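PDB 3GMS: putative NADPH:quinone reductase from Bacillus thuringiensis, which probably catalyses the NADPH-dependent reduction of quinones, though its function has not been established. Local coordinates for residues G5-Q9 against L307-K311; I44-L49 against A313-Q318; G70-V74 against I86-P92; D146-A152 against D215-I221; N236-I242 against K260-F266. All blocks are in the same frame, centred on the assembly; numbering follows the deposited sequence.

Contact 1 (G5-Q9 against L307-K311); sequences GKLIQ and LADVK
Ile-8 and Leu-307 carry most of this contact, with Lys-6 third. The side chains of Ile-8 and Leu-307 slide past each other in opposite directions. CG1 of Ile-8 lies 3.8 Å from CD1 of Leu-307 and almost as near its CG. The far methyl, CD1 of Ile-8, then reaches the turn itself and sits 3.6 Å from the backbone O of Leu-307. The same CD1 is 3.8 Å from CG1 of Val-310, so one methyl fills the angle between the turn and the first residues of helix 310-318. The chi1 of Ile-8 (-55°) sets CG1 beside the backbone N and aims this longer branch at the turn. Lys-6 extends along the edge of the contact. Its NZ gives a hydrogen bond of 3.2 Å to water 1, and N of Ala-308 gives one of 3.0 Å to the same water. Strand 20-26 pairs with strand 4-10, and its Leu-20 and Val-22 also touch Ile-8. Trp-99 packs on Val-310. The contact thus joins the N-terminal strand to the start of helix 310-318. No direct hydrogen bond crosses between the segments. The join therefore rests on buried aliphatic carbon, with a single water bridge at the more exposed border.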
# COMPACT_ATOMS: atom_id res chain seq x y z
N GLY A 5 11.05 16.44 -19.67
CA GLY A 5 11.10 15.50 -18.56
C GLY A 5 10.90 14.10 -19.06
O GLY A 5 10.09 13.84 -19.96
N LYS A 6 11.63 13.17 -18.46
CA LYS A 6 11.49 11.79 -18.84
C LYS A 6 10.26 11.22 -18.12
O LYS A 6 9.90 11.68 -17.03
CB LYS A 6 12.74 11.02 -18.40
CG LYS A 6 12.81 9.61 -18.96
CD LYS A 6 14.05 8.87 -18.44
CE LYS A 6 15.34 9.63 -18.75
NZ LYS A 6 16.46 8.66 -18.88
N LEU A 7 9.64 10.20 -18.71
CA LEU A 7 8.46 9.58 -18.09
C LEU A 7 8.31 8.17 -18.56
O LEU A 7 8.73 7.86 -19.67
CB LEU A 7 7.17 10.32 -18.45
CG LEU A 7 6.66 10.29 -19.89
CD1 LEU A 7 5.12 10.29 -19.96
CD2 LEU A 7 7.19 11.51 -20.60
N ILE A 8 7.72 7.32 -17.72
CA ILE A 8 7.30 5.99 -18.14
C ILE A 8 5.80 6.06 -18.41
O ILE A 8 5.04 6.56 -17.57
CB ILE A 8 7.57 4.92 -17.04
CG1 ILE A 8 9.04 4.93 -16.60
CG2 ILE A 8 7.13 3.56 -17.52
CD1 ILE A 8 10.04 4.79 -17.74
N GLN A 9 5.37 5.55 -19.57
CA GLN A 9 3.99 5.62 -20.02
C GLN A 9 3.60 4.29 -20.66
O GLN A 9 4.48 3.59 -21.18
CB GLN A 9 3.92 6.73 -21.08
CG GLN A 9 2.59 7.11 -21.51
CD GLN A 9 2.46 8.60 -21.80
OE1 GLN A 9 1.81 9.31 -21.05
NE2 GLN A 9 3.06 9.06 -22.89
N LEU A 307 15.09 4.89 -13.70
CA LEU A 307 13.82 4.97 -14.41
C LEU A 307 13.85 4.27 -15.81
O LEU A 307 12.94 3.49 -16.11
CB LEU A 307 13.37 6.43 -14.45
CG LEU A 307 11.90 6.78 -14.64
CD1 LEU A 307 11.01 6.19 -13.56
CD2 LEU A 307 11.81 8.30 -14.74
N ALA A 308 14.93 4.47 -16.60
CA ALA A 308 15.05 3.85 -17.94
C ALA A 308 15.00 2.34 -17.94
O ALA A 308 14.63 1.73 -18.94
CB ALA A 308 16.31 4.32 -18.69
N ASP A 309 15.39 1.74 -16.81
CA ASP A 309 15.46 0.30 -16.68
C ASP A 309 14.22 -0.28 -16.03
O ASP A 309 14.27 -1.34 -15.40
CB ASP A 309 16.69 -0.07 -15.85
CG ASP A 309 17.96 0.18 -16.59
OD1 ASP A 309 18.07 -0.34 -17.72
OD2 ASP A 309 18.84 0.90 -16.06
N VAL A 310 13.08 0.39 -16.18
CA VAL A 310 11.84 -0.07 -15.53
C VAL A 310 11.44 -1.48 -15.92
O VAL A 310 11.01 -2.29 -15.08
CB VAL A 310 10.68 0.95 -15.80
CG1 VAL A 310 10.40 1.04 -17.32
CG2 VAL A 310 9.41 0.57 -15.02
N LYS A 311 11.61 -1.85 -17.20
CA LYS A 311 11.19 -3.20 -17.56
C LYS A 311 11.92 -4.27 -16.77
O LYS A 311 11.30 -5.22 -16.32
CB LYS A 311 11.33 -3.44 -19.06
CG LYS A 311 10.28 -2.69 -19.85
CD LYS A 311 10.41 -3.00 -21.34
CE LYS A 311 9.17 -2.55 -22.09
NZ LYS A 311 9.09 -3.19 -23.45
O HOH W 1 16.75 6.79 -16.30

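Contact 2 (I44-L49 against A313-Q318); sequences INPSDL and AVDVVQ
Ile-44 lays its side chain over one face of helix 310-318. Its CB is 4.0 Å from CG2 of Val-317. The short branch, CG2, goes closer to the same methyl, at 3.7 Å, and the two side chains cross obliquely. CG1 leads off the other way, beside the backbone N (chi1 -64°), and chi2 of 174° keeps the chain extended. CD1 therefore arrives one helical turn earlier, at Ala-313. It lies 3.4 Å from CB of Ala-313, tighter than usual for two carbons. CG2 of Val-314 is also near this methyl, at 4.2 Å. Ile-44 follows strand 34-43 of the GroES-like domain typical of the alcohol dehydrogenase family. Helix 310-318, much later in the chain, packs against this part, and Leu-329 of strand 326-330 touches both Ile-44 and Ala-313. Leu-49, in the short helical turn after Ile-44, supplies the second knot of carbon. It meets Val-314 tip to tip, with CD1 4.1 Å from CG1 of Val-314. The same CD1 rests 3.7 Å from NE2 of Gln-318, whose side chain runs across the leucine. Trp-99 touches Ile-44 and Leu-49. The bend between Ile-44 and Leu-49 is closed by Asp-48, whose OD2 accepts from N of Asn-45 at 2.8 Å.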
# COMPACT_ATOMS: atom_id res chain seq x y z
N ILE A 44 8.35 0.14 -6.55
CA ILE A 44 7.46 -0.57 -7.45
C ILE A 44 6.56 -1.44 -6.58
O ILE A 44 6.96 -2.50 -6.09
CB ILE A 44 8.24 -1.42 -8.48
CG1 ILE A 44 9.05 -0.45 -9.37
CG2 ILE A 44 7.23 -2.28 -9.32
CD1 ILE A 44 10.01 -1.13 -10.38
N ASN A 45 5.36 -0.97 -6.33
CA ASN A 45 4.42 -1.78 -5.56
C ASN A 45 3.63 -2.70 -6.49
O ASN A 45 3.24 -2.28 -7.57
CB ASN A 45 3.42 -0.89 -4.80
CG ASN A 45 4.09 0.04 -3.75
OD1 ASN A 45 5.04 -0.34 -3.09
ND2 ASN A 45 3.53 1.25 -3.58
N PRO A 46 3.35 -3.96 -6.06
CA PRO A 46 2.38 -4.76 -6.82
C PRO A 46 1.10 -4.00 -7.18
O PRO A 46 0.55 -4.20 -8.29
CB PRO A 46 2.12 -5.97 -5.88
CG PRO A 46 3.43 -6.18 -5.18
CD PRO A 46 3.83 -4.67 -4.87
N SER A 47 0.63 -3.09 -6.33
CA SER A 47 -0.56 -2.31 -6.64
C SER A 47 -0.37 -1.22 -7.72
O SER A 47 -1.34 -0.72 -8.31
CB SER A 47 -1.13 -1.64 -5.35
OG SER A 47 -0.13 -0.83 -4.76
N ASP A 48 0.88 -0.88 -8.01
CA ASP A 48 1.17 0.02 -9.15
C ASP A 48 0.99 -0.74 -10.47
O ASP A 48 0.77 -0.13 -11.51
CB ASP A 48 2.62 0.51 -9.15
CG ASP A 48 2.96 1.40 -8.00
OD1 ASP A 48 2.14 2.30 -7.70
OD2 ASP A 48 4.06 1.26 -7.43
N LEU A 49 1.17 -2.05 -10.44
CA LEU A 49 1.07 -2.83 -11.69
C LEU A 49 -0.34 -3.19 -12.13
O LEU A 49 -0.61 -3.36 -13.34
CB LEU A 49 1.90 -4.11 -11.59
CG LEU A 49 3.35 -3.94 -11.19
CD1 LEU A 49 4.04 -5.31 -11.20
CD2 LEU A 49 4.03 -2.94 -12.11
N ALA A 313 13.26 -3.95 -13.85
CA ALA A 313 12.81 -3.83 -12.47
C ALA A 313 11.47 -4.54 -12.24
O ALA A 313 11.27 -5.25 -11.26
CB ALA A 313 12.74 -2.33 -12.05
N VAL A 314 10.55 -4.34 -13.18
CA VAL A 314 9.24 -4.93 -13.05
C VAL A 314 9.33 -6.44 -13.12
O VAL A 314 8.69 -7.11 -12.32
CB VAL A 314 8.21 -4.30 -14.06
CG1 VAL A 314 6.93 -5.11 -14.06
CG2 VAL A 314 7.92 -2.86 -13.63
N ASP A 315 10.19 -6.96 -14.00
CA ASP A 315 10.41 -8.40 -14.09
C ASP A 315 10.86 -9.02 -12.75
O ASP A 315 10.40 -10.10 -12.37
CB ASP A 315 11.41 -8.70 -15.21
CG ASP A 315 11.78 -10.17 -15.27
OD1 ASP A 315 10.92 -10.99 -15.67
OD2 ASP A 315 12.94 -10.49 -14.91
N VAL A 316 11.73 -8.31 -12.02
CA VAL A 316 12.15 -8.76 -10.69
C VAL A 316 10.95 -8.82 -9.75
O VAL A 316 10.73 -9.81 -9.03
CB VAL A 316 13.29 -7.85 -10.14
CG1 VAL A 316 13.62 -8.18 -8.67
CG2 VAL A 316 14.55 -7.97 -11.01
N VAL A 317 10.14 -7.76 -9.76
CA VAL A 317 8.95 -7.69 -8.89
C VAL A 317 7.96 -8.82 -9.18
O VAL A 317 7.41 -9.40 -8.26
CB VAL A 317 8.26 -6.31 -8.96
CG1 VAL A 317 6.99 -6.30 -8.11
CG2 VAL A 317 9.23 -5.26 -8.46
N GLN A 318 7.77 -9.14 -10.45
CA GLN A 318 6.83 -10.18 -10.84
C GLN A 318 7.37 -11.60 -10.73
O GLN A 318 6.61 -12.55 -10.83
CB GLN A 318 6.34 -9.93 -12.25
CG GLN A 318 5.76 -8.56 -12.39
CD GLN A 318 4.75 -8.45 -13.48
OE1 GLN A 318 5.09 -8.33 -14.66
NE2 GLN A 318 3.48 -8.45 -13.09

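Contact 3 (G70-V74 against I86-P92); sequences GVGIV and IGKRVLP
The backbone O of Val-74 takes the shortest hydrogen bond of this contact, 2.7 Å from N of Gly-87. The donor comes in tilted 27° from the carbonyl plane. Further along, N of Val-74 gives to O of Lys-88 at 3.0 Å. Gly-72 and Val-90 then form a hydrogen-bonded antiparallel pair: N of Gly-72 gives to O of Val-90, and N of Val-90 returns a bond of 2.9 Å to O of Gly-72. Ile-73 and Arg-89 are the non-hydrogen-bonded pair beside it. The guanidinium of Arg-89 is directed elsewhere, with NH2 in a salt bridge to Asp-119 and a hydrogen bond to O of Ile-117. On the other face, CG2 of Val-74 lies 3.7 Å from CG1 of Val-90, and the two side chains cross at about a right angle. A chi1 of 178° in Val-74 turns its CG1 to Ile-86, 3.8 Å from CA of that residue. At the opposite end, CD2 of Leu-91 lies 3.8 Å from CB of Val-71 and 3.4 Å from O of Gly-70. That carbonyl is buried and has no hydrogen-bonding partner in the model. Strand 34-43 pairs with strand 71-77, and strand 110-112 with strand 89-92. The arrangement is a beta hairpin, strongly twisted, within the GroES-like domain of the alcohol dehydrogenase family.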
# COMPACT_ATOMS: atom_id res chain seq x y z
N GLY A 70 6.15 7.85 -3.80
CA GLY A 70 7.58 8.18 -3.92
C GLY A 70 7.87 9.54 -3.31
O GLY A 70 6.95 10.27 -2.89
N VAL A 71 9.15 9.90 -3.29
CA VAL A 71 9.59 11.12 -2.64
C VAL A 71 10.42 11.93 -3.64
O VAL A 71 11.08 11.35 -4.51
CB VAL A 71 10.44 10.77 -1.41
CG1 VAL A 71 11.71 10.02 -1.83
CG2 VAL A 71 10.79 12.01 -0.59
N GLY A 72 10.38 13.26 -3.53
CA GLY A 72 11.20 14.12 -4.39
C GLY A 72 11.39 15.48 -3.76
O GLY A 72 11.00 15.70 -2.60
N ILE A 73 11.99 16.40 -4.53
CA ILE A 73 12.31 17.77 -4.08
C ILE A 73 11.48 18.76 -4.86
O ILE A 73 11.45 18.71 -6.08
CB ILE A 73 13.81 18.10 -4.35
CG1 ILE A 73 14.71 17.11 -3.64
CG2 ILE A 73 14.12 19.58 -3.97
CD1 ILE A 73 14.52 17.14 -2.16
N VAL A 74 10.80 19.68 -4.16
CA VAL A 74 10.01 20.68 -4.81
C VAL A 74 10.96 21.61 -5.54
O VAL A 74 11.90 22.12 -4.92
CB VAL A 74 9.21 21.53 -3.79
CG1 VAL A 74 8.41 22.64 -4.48
CG2 VAL A 74 8.30 20.67 -2.94
N ILE A 86 9.73 25.51 -2.04
CA ILE A 86 10.79 25.15 -2.97
C ILE A 86 12.02 24.65 -2.22
O ILE A 86 12.45 25.26 -1.25
CB ILE A 86 11.13 26.29 -3.96
CG1 ILE A 86 9.94 26.52 -4.89
CG2 ILE A 86 12.37 25.94 -4.77
CD1 ILE A 86 9.94 27.84 -5.58
N GLY A 87 12.58 23.52 -2.66
CA GLY A 87 13.72 22.95 -1.97
C GLY A 87 13.39 21.88 -0.94
O GLY A 87 14.28 21.15 -0.53
N LYS A 88 12.12 21.79 -0.53
CA LYS A 88 11.69 20.84 0.51
C LYS A 88 11.54 19.43 -0.07
O LYS A 88 11.15 19.30 -1.21
CB LYS A 88 10.34 21.26 1.12
CG LYS A 88 10.36 22.54 2.00
CD LYS A 88 10.95 22.30 3.39
CE LYS A 88 10.79 23.55 4.28
NZ LYS A 88 11.38 24.74 3.63
N ARG A 89 11.85 18.39 0.72
CA ARG A 89 11.57 16.99 0.35
C ARG A 89 10.13 16.66 0.75
O ARG A 89 9.72 16.89 1.88
CB ARG A 89 12.53 16.01 1.07
CG ARG A 89 13.40 15.18 0.10
CD ARG A 89 14.26 14.04 0.73
NE ARG A 89 14.39 14.25 2.15
CZ ARG A 89 14.27 13.29 3.05
NH1 ARG A 89 14.32 13.60 4.32
NH2 ARG A 89 14.06 12.03 2.67
N VAL A 90 9.39 16.09 -0.20
CA VAL A 90 7.96 15.88 -0.07
C VAL A 90 7.51 14.60 -0.77
O VAL A 90 8.19 14.13 -1.69
CB VAL A 90 7.13 17.05 -0.72
CG1 VAL A 90 7.54 18.42 -0.12
CG2 VAL A 90 7.23 17.08 -2.21
N LEU A 91 6.36 14.08 -0.35
CA LEU A 91 5.66 13.08 -1.19
C LEU A 91 4.61 13.80 -2.05
O LEU A 91 3.66 14.37 -1.50
CB LEU A 91 4.96 12.01 -0.33
CG LEU A 91 5.76 11.46 0.85
CD1 LEU A 91 4.87 10.45 1.65
CD2 LEU A 91 7.11 10.83 0.44
N PRO A 92 4.79 13.80 -3.37
CA PRO A 92 3.75 14.50 -4.17
C PRO A 92 2.59 13.56 -4.58
O PRO A 92 2.60 12.98 -5.67
CB PRO A 92 4.54 14.97 -5.36
CG PRO A 92 5.62 13.92 -5.58
CD PRO A 92 5.95 13.38 -4.21

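Contact 4 (D146-A152 against D215-I221); sequences DVLLVNA and DAAIDSI
Asn-151 bonds through its whole amide to Asp-219 and Ser-220 at the end of the neighbouring strand. Its OD1 accepts from N of Ser-220 at 2.9 Å, on a lone pair in the carbonyl plane. Its ND2 gives to OD1 of Asp-219 at 2.8 Å, almost straight at 176°. A chi1 of 67° places the amide there. N of Ile-221 also gives to OD1 of Asp-219, from the opposite face of the carboxylate plane, closing an Asx turn. At the other end, OD2 of Asp-215 takes N of Val-147 at 2.8 Å on its anti lone pair. OD1 of Asp-146 is only 3.8 Å from this OD2 of Asp-215. A salt bridge from Arg-234 to OD1 of Asp-215 probably offsets the like charges, and OD2 of Asp-146 accepts from N of Gln-143. O of Val-147 accepts from N of both Asp-215 and Ala-216. Between the ends the strands run parallel. N of Leu-149 gives to O of Ala-216, and N of Ile-218 gives to O of Leu-149 at 2.7 Å. Water 2 sits between O of Asn-151, O of Ile-218 and OG of Ser-220. These are adjacent central strands, 147-150 and 214-219, of a parallel sheet in 3-2-1-4-5-6 order, the Rossmann fold.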
# COMPACT_ATOMS: atom_id res chain seq x y z
N ASP A 146 -8.63 -7.02 20.78
CA ASP A 146 -9.34 -7.66 19.69
C ASP A 146 -8.40 -8.60 18.97
O ASP A 146 -7.17 -8.39 18.94
CB ASP A 146 -9.92 -6.65 18.65
CG ASP A 146 -11.21 -5.96 19.12
OD1 ASP A 146 -11.88 -6.46 20.06
OD2 ASP A 146 -11.55 -4.91 18.53
N VAL A 147 -8.99 -9.62 18.36
CA VAL A 147 -8.26 -10.58 17.56
C VAL A 147 -8.49 -10.32 16.06
O VAL A 147 -9.62 -10.44 15.56
CB VAL A 147 -8.69 -11.96 17.91
CG1 VAL A 147 -7.88 -12.96 17.16
CG2 VAL A 147 -8.55 -12.14 19.42
N LEU A 148 -7.40 -9.95 15.38
CA LEU A 148 -7.43 -9.63 13.93
C LEU A 148 -6.75 -10.75 13.15
O LEU A 148 -5.65 -11.19 13.54
CB LEU A 148 -6.68 -8.30 13.68
CG LEU A 148 -6.56 -7.92 12.20
CD1 LEU A 148 -7.95 -7.59 11.70
CD2 LEU A 148 -5.61 -6.73 12.01
N LEU A 149 -7.42 -11.24 12.10
CA LEU A 149 -6.82 -12.16 11.12
C LEU A 149 -6.39 -11.35 9.88
O LEU A 149 -7.17 -10.52 9.38
CB LEU A 149 -7.83 -13.18 10.64
CG LEU A 149 -8.59 -13.97 11.75
CD1 LEU A 149 -9.53 -14.98 11.13
CD2 LEU A 149 -7.58 -14.69 12.69
N VAL A 150 -5.19 -11.62 9.38
CA VAL A 150 -4.71 -11.00 8.12
C VAL A 150 -4.08 -12.09 7.27
O VAL A 150 -3.08 -12.70 7.69
CB VAL A 150 -3.68 -9.90 8.40
CG1 VAL A 150 -3.20 -9.27 7.04
CG2 VAL A 150 -4.29 -8.78 9.30
N ASN A 151 -4.64 -12.35 6.10
CA ASN A 151 -3.99 -13.29 5.20
C ASN A 151 -3.00 -12.62 4.23
O ASN A 151 -2.86 -11.38 4.21
CB ASN A 151 -5.01 -14.21 4.49
CG ASN A 151 -5.94 -13.46 3.51
OD1 ASN A 151 -5.67 -12.34 3.17
ND2 ASN A 151 -7.01 -14.11 3.07
N ALA A 152 -2.34 -13.43 3.40
CA ALA A 152 -1.18 -12.96 2.61
C ALA A 152 -0.25 -12.09 3.48
O ALA A 152 0.26 -11.05 3.04
CB ALA A 152 -1.66 -12.20 1.33
N ASP A 215 -12.28 -11.48 15.96
CA ASP A 215 -13.11 -10.28 15.94
C ASP A 215 -13.20 -9.64 14.57
O ASP A 215 -14.25 -9.12 14.22
CB ASP A 215 -12.63 -9.27 16.95
CG ASP A 215 -12.71 -9.81 18.37
OD1 ASP A 215 -13.84 -10.03 18.85
OD2 ASP A 215 -11.64 -10.05 18.96
N ALA A 216 -12.09 -9.66 13.82
CA ALA A 216 -12.04 -9.01 12.51
C ALA A 216 -11.07 -9.75 11.59
O ALA A 216 -10.18 -10.50 12.07
CB ALA A 216 -11.63 -7.55 12.66
N ALA A 217 -11.24 -9.59 10.29
CA ALA A 217 -10.35 -10.22 9.32
C ALA A 217 -10.12 -9.31 8.13
O ALA A 217 -11.04 -8.57 7.72
CB ALA A 217 -10.89 -11.54 8.85
N ILE A 218 -8.89 -9.34 7.62
CA ILE A 218 -8.52 -8.55 6.43
C ILE A 218 -8.05 -9.53 5.38
O ILE A 218 -7.03 -10.21 5.58
CB ILE A 218 -7.48 -7.44 6.77
CG1 ILE A 218 -8.11 -6.48 7.80
CG2 ILE A 218 -7.05 -6.70 5.47
CD1 ILE A 218 -7.28 -5.26 8.17
N ASP A 219 -8.82 -9.61 4.30
CA ASP A 219 -8.56 -10.51 3.17
C ASP A 219 -7.94 -9.76 1.98
O ASP A 219 -8.49 -8.76 1.50
CB ASP A 219 -9.87 -11.18 2.80
CG ASP A 219 -9.78 -12.05 1.54
OD1 ASP A 219 -8.77 -12.73 1.31
OD2 ASP A 219 -10.79 -12.09 0.80
N SER A 220 -6.79 -10.27 1.54
CA SER A 220 -6.08 -9.79 0.36
C SER A 220 -6.23 -10.75 -0.82
O SER A 220 -5.84 -10.41 -1.94
CB SER A 220 -4.58 -9.63 0.67
OG SER A 220 -4.39 -8.61 1.62
N ILE A 221 -6.79 -11.94 -0.58
CA ILE A 221 -6.74 -13.02 -1.57
C ILE A 221 -8.06 -13.30 -2.26
O ILE A 221 -8.10 -13.47 -3.48
CB ILE A 221 -6.27 -14.36 -0.89
CG1 ILE A 221 -4.91 -14.16 -0.20
CG2 ILE A 221 -6.20 -15.51 -1.92
CD1 ILE A 221 -4.40 -15.43 0.56
O HOH W 2 -4.78 -9.52 4.07

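Contact 5 (N236-I242 against K260-F266); sequences NGHFLTI and KVHANIF
Strands 237-241 and 262-265 run parallel, 22° apart in direction and 4.7 Å between axes at closest. His-238, Phe-239, Leu-240 and Thr-241 pair in turn with His-262, Ala-263, Asn-264 and Ile-265. The backbone bonds alternate between the strands: N of Phe-239 gives to O of His-262 at 2.7 Å, and N of Asn-264 to O of Phe-239. Beyond them, N of Phe-266 gives to O of Thr-241. N of Asn-236 gives to O of Lys-260 at 2.8 Å, joining the N-terminal ends of the two segments. One face carries His-238, His-262 and Asn-264. NE2 of His-238 gives a hydrogen bond of 2.9 Å to OD1 of Asn-264. The bond is bent, 150° at the hydrogen, and the oxygen lies near the edge of the ring, with ring and amide planes 71° apart. The ring of His-262 lies near the backbone O of Asn-236 and of Gly-237. Strand 237-241, helix 252-257 and strand 262-265 make a beta-alpha-beta unit of the Rossmann fold, and strand 262-265 forms one edge of the parallel sheet. On the same face as His-238, CD1 of Leu-240 lies 3.7 Å from CB of Asn-264 and reaches on to CB of Phe-266. Thr-135 and Thr-139 of helix 127-139 touch both Leu-240 and Phe-266. The other face holds Phe-239, whose ring meets CB of Ala-263 with its edge, CD2 being 3.9 Å away. Thr-241 and Ile-265 lie side by side, with OG1 of Thr-241 3.6 Å from CG1 of Ile-265. Trp-252 touches Thr-241, Ala-263 and Ile-265 there.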
# COMPACT_ATOMS: atom_id res chain seq x y z
N ASN A 236 -21.21 -11.55 13.98
CA ASN A 236 -21.12 -10.10 14.10
C ASN A 236 -19.69 -9.55 14.08
O ASN A 236 -19.48 -8.37 14.42
CB ASN A 236 -21.91 -9.57 15.31
CG ASN A 236 -23.35 -10.07 15.29
OD1 ASN A 236 -23.88 -10.50 16.31
ND2 ASN A 236 -23.96 -10.06 14.11
N GLY A 237 -18.74 -10.39 13.67
CA GLY A 237 -17.36 -9.94 13.48
C GLY A 237 -17.32 -9.18 12.16
O GLY A 237 -18.29 -9.24 11.39
N HIS A 238 -16.19 -8.55 11.88
CA HIS A 238 -16.12 -7.64 10.74
C HIS A 238 -15.08 -8.17 9.75
O HIS A 238 -13.88 -8.29 10.11
CB HIS A 238 -15.78 -6.25 11.24
CG HIS A 238 -16.10 -5.14 10.26
ND1 HIS A 238 -16.03 -3.80 10.59
CD2 HIS A 238 -16.47 -5.19 8.96
CE1 HIS A 238 -16.37 -3.07 9.53
NE2 HIS A 238 -16.64 -3.89 8.53
N PHE A 239 -15.53 -8.45 8.53
CA PHE A 239 -14.68 -8.98 7.45
C PHE A 239 -14.45 -7.84 6.46
O PHE A 239 -15.41 -7.17 6.04
CB PHE A 239 -15.38 -10.12 6.75
CG PHE A 239 -14.64 -10.70 5.58
CD1 PHE A 239 -13.55 -11.55 5.78
CD2 PHE A 239 -15.05 -10.43 4.28
CE1 PHE A 239 -12.89 -12.12 4.69
CE2 PHE A 239 -14.40 -11.00 3.17
CZ PHE A 239 -13.29 -11.84 3.39
N LEU A 240 -13.19 -7.60 6.15
CA LEU A 240 -12.84 -6.50 5.23
C LEU A 240 -11.93 -7.00 4.10
O LEU A 240 -10.93 -7.67 4.38
CB LEU A 240 -12.17 -5.38 6.03
CG LEU A 240 -11.86 -4.06 5.33
CD1 LEU A 240 -13.19 -3.30 5.05
CD2 LEU A 240 -10.96 -3.24 6.23
N THR A 241 -12.24 -6.71 2.84
CA THR A 241 -11.31 -7.11 1.80
C THR A 241 -10.47 -5.89 1.40
O THR A 241 -10.98 -4.75 1.38
CB THR A 241 -11.94 -7.74 0.56
OG1 THR A 241 -12.76 -6.78 -0.10
CG2 THR A 241 -12.81 -8.92 0.93
N ILE A 242 -9.19 -6.13 1.13
CA ILE A 242 -8.31 -5.03 0.65
C ILE A 242 -7.65 -5.35 -0.68
O ILE A 242 -6.99 -4.47 -1.28
CB ILE A 242 -7.23 -4.63 1.69
CG1 ILE A 242 -6.33 -5.81 2.07
CG2 ILE A 242 -7.84 -3.88 2.88
CD1 ILE A 242 -5.04 -5.37 2.84
N LYS A 260 -22.80 -15.16 9.46
CA LYS A 260 -23.35 -14.05 10.27
C LYS A 260 -22.36 -12.91 10.54
O LYS A 260 -22.39 -12.30 11.61
CB LYS A 260 -23.94 -14.54 11.62
CG LYS A 260 -25.38 -15.08 11.59
CD LYS A 260 -25.44 -16.45 10.89
CE LYS A 260 -26.70 -17.24 11.26
NZ LYS A 260 -27.19 -17.98 10.07
N VAL A 261 -21.48 -12.63 9.58
CA VAL A 261 -20.48 -11.57 9.77
C VAL A 261 -20.81 -10.37 8.91
O VAL A 261 -21.50 -10.52 7.90
CB VAL A 261 -19.02 -12.03 9.49
CG1 VAL A 261 -18.67 -13.32 10.25
CG2 VAL A 261 -18.76 -12.20 8.06
N HIS A 262 -20.36 -9.19 9.34
CA HIS A 262 -20.46 -7.95 8.54
C HIS A 262 -19.30 -7.92 7.56
O HIS A 262 -18.18 -8.15 7.97
CB HIS A 262 -20.36 -6.71 9.42
CG HIS A 262 -21.32 -6.71 10.56
ND1 HIS A 262 -20.92 -6.59 11.88
CD2 HIS A 262 -22.68 -6.84 10.60
CE1 HIS A 262 -21.98 -6.62 12.67
NE2 HIS A 262 -23.05 -6.78 11.92
N ALA A 263 -19.56 -7.65 6.28
CA ALA A 263 -18.50 -7.64 5.27
C ALA A 263 -18.46 -6.34 4.46
O ALA A 263 -19.51 -5.81 4.11
CB ALA A 263 -18.61 -8.84 4.36
N ASN A 264 -17.26 -5.82 4.24
CA ASN A 264 -17.04 -4.59 3.46
C ASN A 264 -15.80 -4.71 2.61
O ASN A 264 -14.96 -5.62 2.81
CB ASN A 264 -16.85 -3.37 4.37
CG ASN A 264 -18.12 -2.99 5.07
OD1 ASN A 264 -18.32 -3.32 6.25
ND2 ASN A 264 -19.02 -2.34 4.35
N ILE A 265 -15.67 -3.77 1.68
CA ILE A 265 -14.52 -3.68 0.80
C ILE A 265 -13.84 -2.34 1.10
O ILE A 265 -14.52 -1.30 1.11
CB ILE A 265 -14.93 -3.68 -0.71
CG1 ILE A 265 -15.66 -4.96 -1.09
CG2 ILE A 265 -13.70 -3.58 -1.59
CD1 ILE A 265 -17.16 -4.88 -1.08
N PHE A 266 -12.53 -2.35 1.34
CA PHE A 266 -11.82 -1.10 1.60
C PHE A 266 -11.03 -0.66 0.37
O PHE A 266 -10.31 -1.46 -0.25
CB PHE A 266 -10.85 -1.24 2.78
CG PHE A 266 -10.09 0.01 3.07
CD1 PHE A 266 -10.66 1.00 3.89
CD2 PHE A 266 -8.80 0.20 2.54
CE1 PHE A 266 -9.96 2.18 4.14
CE2 PHE A 266 -8.11 1.37 2.76
CZ PHE A 266 -8.67 2.37 3.58
O HOH W 3 -7.69 -1.78 -0.45

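Strand 4-10, near the N terminus, opens contact 1, which closes only at 307-311. Contact 2 opens at 44-49 and closes at 313-318, just after contact 1, so the two loops cross. Both use helix 310-318, and together they fasten the late part of the chain to its beginning. The other three contacts fall within both of these long loops. Contact 3 closes first, as a short hairpin in the GroES-like domain. Contacts 4 and 5 follow in series on the far side of the chain's centre from contact 3. They share one parallel sheet, in which strands 214-219 and 237-241 are neighbours, and their centres are about 9 Å apart.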